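Long-range contact in L-lysine 6-monooxygenase (Pseudomonas syringae pv. tomato, PDB 5CQF), which probably uses FAD and NADPH to hydroxylate the side-chain amine of an amino acid such as lysine or ornithine for siderophore biosynthesis: residues Ala255-His263 and Leu399-Ser407. Residues are numbered along the deposited sequence; the frame is centred on the assembly and turned at random.
Sequences APDHVDYFH and LSERSHGIS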
loop_
_atom_site.group_PDB
_atom_site.type_symbol
_atom_site.label_atom_id
_atom_site.label_comp_id
_atom_site.label_asym_id
_atom_site.label_seq_id
_atom_site.Cartn_x
_atom_site.Cartn_y
_atom_site.Cartn_z
ATOM N N ALA A 255 21.286 -1.307 12.002
ATOM C CA ALA A 255 22.605 -0.647 11.989
ATOM C C ALA A 255 23.633 -1.217 12.962
ATOM O O ALA A 255 24.777 -1.404 12.574
ATOM C CB ALA A 255 22.467 0.854 12.234
ATOM N N PRO A 256 23.245 -1.512 14.220
ATOM C CA PRO A 256 24.273 -2.048 15.118
ATOM C C PRO A 256 25.048 -3.280 14.615
ATOM O O PRO A 256 26.217 -3.415 14.972
ATOM C CB PRO A 256 23.497 -2.377 16.400
ATOM C CG PRO A 256 22.408 -1.365 16.374
ATOM C CD PRO A 256 21.978 -1.294 14.926
ATOM N N ASP A 257 24.422 -4.145 13.818
ATOM C CA ASP A 257 25.146 -5.274 13.221
ATOM C C ASP A 257 26.238 -4.818 12.253
ATOM O O ASP A 257 27.287 -5.467 12.149
ATOM C CB ASP A 257 24.216 -6.185 12.450
ATOM C CG ASP A 257 23.277 -6.970 13.347
ATOM O OD1 ASP A 257 23.415 -6.946 14.600
ATOM O OD2 ASP A 257 22.398 -7.632 12.758
ATOM N N HIS A 258 25.968 -3.721 11.542
ATOM C CA HIS A 258 26.923 -3.133 10.607
ATOM C C HIS A 258 28.000 -2.352 11.364
ATOM O O HIS A 258 29.154 -2.391 10.984
ATOM C CB HIS A 258 26.196 -2.298 9.544
ATOM C CG HIS A 258 25.261 -3.133 8.716
ATOM N ND1 HIS A 258 25.557 -3.539 7.429
ATOM C CD2 HIS A 258 24.079 -3.723 9.030
ATOM C CE1 HIS A 258 24.597 -4.331 6.984
ATOM N NE2 HIS A 258 23.685 -4.453 7.933
ATOM N N VAL A 259 27.625 -1.682 12.450
ATOM C CA VAL A 259 28.597 -1.050 13.314
ATOM C C VAL A 259 29.497 -2.162 13.876
ATOM O O VAL A 259 30.729 -1.987 13.838
ATOM C CB VAL A 259 27.928 -0.209 14.418
ATOM C CG1 VAL A 259 28.954 0.351 15.405
ATOM C CG2 VAL A 259 27.100 0.919 13.802
ATOM N N ASP A 260 28.926 -3.302 14.326
ATOM C CA ASP A 260 29.771 -4.450 14.838
ATOM C C ASP A 260 30.787 -4.885 13.794
ATOM O O ASP A 260 31.973 -5.003 14.072
ATOM C CB ASP A 260 28.970 -5.716 15.181
ATOM C CG ASP A 260 28.081 -5.569 16.435
ATOM O OD1 ASP A 260 28.146 -4.541 17.128
ATOM O OD2 ASP A 260 27.307 -6.510 16.734
ATOM N N TYR A 261 30.309 -5.164 12.588
ATOM C CA TYR A 261 31.181 -5.662 11.554
ATOM C C TYR A 261 32.310 -4.654 11.344
ATOM O O TYR A 261 33.467 -5.057 11.331
ATOM C CB TYR A 261 30.423 -5.935 10.252
ATOM C CG TYR A 261 31.324 -6.329 9.096
ATOM C CD1 TYR A 261 31.839 -7.627 8.986
ATOM C CD2 TYR A 261 31.639 -5.408 8.100
ATOM C CE1 TYR A 261 32.654 -7.991 7.929
ATOM C CE2 TYR A 261 32.474 -5.747 7.027
ATOM C CZ TYR A 261 32.983 -7.033 6.938
ATOM O OH TYR A 261 33.797 -7.331 5.853
ATOM N N PHE A 262 31.986 -3.359 11.227
ATOM C CA PHE A 262 33.002 -2.324 11.025
ATOM C C PHE A 262 34.050 -2.306 12.145
ATOM O O PHE A 262 35.220 -2.227 11.864
ATOM C CB PHE A 262 32.379 -0.952 10.885
ATOM C CG PHE A 262 33.349 0.115 10.529
ATOM C CD1 PHE A 262 33.716 0.318 9.214
ATOM C CD2 PHE A 262 33.899 0.919 11.504
ATOM C CE1 PHE A 262 34.614 1.309 8.876
ATOM C CE2 PHE A 262 34.790 1.918 11.187
ATOM C CZ PHE A 262 35.137 2.129 9.869
ATOM N N HIS A 263 33.642 -2.416 13.390
ATOM C CA HIS A 263 34.617 -2.526 14.477
ATOM C C HIS A 263 35.479 -3.785 14.451
ATOM O O HIS A 263 36.646 -3.734 14.873
ATOM C CB HIS A 263 33.963 -2.323 15.845
ATOM C CG HIS A 263 33.678 -0.887 16.109
ATOM N ND1 HIS A 263 34.616 -0.040 16.642
ATOM C CD2 HIS A 263 32.622 -0.112 15.769
ATOM C CE1 HIS A 263 34.128 1.182 16.695
ATOM N NE2 HIS A 263 32.920 1.167 16.169
ATOM N N LEU A 399 26.944 8.488 15.464
ATOM C CA LEU A 399 27.636 7.705 14.463
ATOM C C LEU A 399 28.505 8.600 13.582
ATOM O O LEU A 399 28.330 9.813 13.550
ATOM C CB LEU A 399 26.631 6.940 13.612
ATOM C CG LEU A 399 25.965 5.773 14.358
ATOM C CD1 LEU A 399 24.832 5.188 13.537
ATOM C CD2 LEU A 399 26.976 4.683 14.675
ATOM N N SER A 400 29.466 7.973 12.908
ATOM C CA SER A 400 30.277 8.590 11.838
ATOM C C SER A 400 30.847 7.485 10.963
ATOM O O SER A 400 31.071 6.358 11.436
ATOM C CB SER A 400 31.439 9.412 12.397
ATOM O OG SER A 400 32.325 8.623 13.155
ATOM N N GLU A 401 31.075 7.801 9.696
ATOM C CA GLU A 401 31.724 6.866 8.800
ATOM C C GLU A 401 33.116 6.465 9.332
ATOM O O GLU A 401 33.467 5.290 9.327
ATOM C CB GLU A 401 31.774 7.435 7.361
ATOM C CG GLU A 401 30.362 7.541 6.779
ATOM C CD GLU A 401 30.278 7.744 5.263
ATOM O OE1 GLU A 401 29.208 7.419 4.688
ATOM O OE2 GLU A 401 31.242 8.228 4.647
ATOM N N ARG A 402 33.875 7.433 9.830
ATOM C CA ARG A 402 35.300 7.220 10.142
ATOM C C ARG A 402 35.468 6.305 11.369
ATOM O O ARG A 402 36.388 5.506 11.419
ATOM C CB ARG A 402 36.045 8.567 10.325
ATOM C CG ARG A 402 35.549 9.406 11.519
ATOM C CD ARG A 402 36.317 10.710 11.730
ATOM N NE ARG A 402 37.685 10.471 12.168
ATOM C CZ ARG A 402 38.025 10.116 13.403
ATOM N NH1 ARG A 402 37.103 9.969 14.353
ATOM N NH2 ARG A 402 39.295 9.919 13.705
ATOM N N SER A 403 34.585 6.423 12.358
ATOM C CA SER A 403 34.677 5.606 13.570
ATOM C C SER A 403 33.778 4.375 13.518
ATOM O O SER A 403 34.090 3.365 14.130
ATOM C CB SER A 403 34.322 6.444 14.796
ATOM O OG SER A 403 35.283 7.454 15.026
ATOM N N HIS A 404 32.629 4.461 12.842
ATOM C CA HIS A 404 31.634 3.394 12.950
ATOM C C HIS A 404 31.129 2.838 11.631
ATOM O O HIS A 404 30.303 1.944 11.632
ATOM C CB HIS A 404 30.456 3.867 13.798
ATOM C CG HIS A 404 30.866 4.437 15.114
ATOM N ND1 HIS A 404 31.290 3.653 16.158
ATOM C CD2 HIS A 404 30.934 5.715 15.556
ATOM C CE1 HIS A 404 31.612 4.416 17.190
ATOM N NE2 HIS A 404 31.388 5.674 16.859
ATOM N N GLY A 405 31.623 3.346 10.504
ATOM C CA GLY A 405 31.200 2.840 9.206
ATOM C C GLY A 405 29.849 3.330 8.701
ATOM O O GLY A 405 29.450 2.998 7.580
ATOM N N ILE A 406 29.163 4.141 9.503
ATOM C CA ILE A 406 27.857 4.688 9.135
ATOM C C ILE A 406 27.757 6.190 9.411
ATOM O O ILE A 406 28.233 6.704 10.424
ATOM C CB ILE A 406 26.717 4.009 9.902
ATOM C CG1 ILE A 406 26.698 2.508 9.633
ATOM C CG2 ILE A 406 25.379 4.591 9.481
ATOM C CD1 ILE A 406 25.820 1.747 10.622
ATOM N N SER A 407 27.090 6.863 8.490
ATOM C CA SER A 407 26.819 8.294 8.561
ATOM C C SER A 407 25.945 8.586 9.788
ATOM O O SER A 407 25.198 7.718 10.234
ATOM C CB SER A 407 26.158 8.719 7.237
ATOM O OG SER A 407 25.510 9.956 7.349
#
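Segment 255-263 of a helix packs against a short helical turn, 401-404, and its exit at Gly405, with Val259 CA 5.4 Å from His404 CA and Phe262 CA close to Gly405. The two-dinucleotide-binding-domain architecture expected of this flavin monooxygenase family supplies the setting: the turn belongs to the loop between strand 393-396, at the border of one parallel sheet, and helix 412-428. Ser400 is the N-cap of the 401-404 turn, OG accepting from Ser403 N. At the other end Gly405 takes a positive phi (79°), and the His404-Gly405 peptide lies flat over one face of the Phe262 ring. Gly405 N sits over the ring centre, and Gly405 CA makes a CH-pi contact 3.6 Å from the centroid. With CG anti to the backbone N (chi1 -174°), the Phe262 ring reaches the C-terminal end of the turn, where Ser403 O meets its edge at CE2, 3.4 Å away; Leu274 of helix 267-280 also touches this side chain. One helical turn back, Val259 divides its branches: CG2 meets Ile406 CD1 at 3.5 Å and Leu399 CD2 at 3.9 Å, while CG1 lies alongside His404. Ile406 CD1 extends the apolar seam to Ala255 CB, and Leu414 of helix 412-428 packs on Ala255 and Leu399. Beyond Val259 the imidazoles of His263 and His404 meet rim to rim, planes at 47°, joined by a nearly straight hydrogen bond of 3.0 Å between His263 NE2 and His404 ND1.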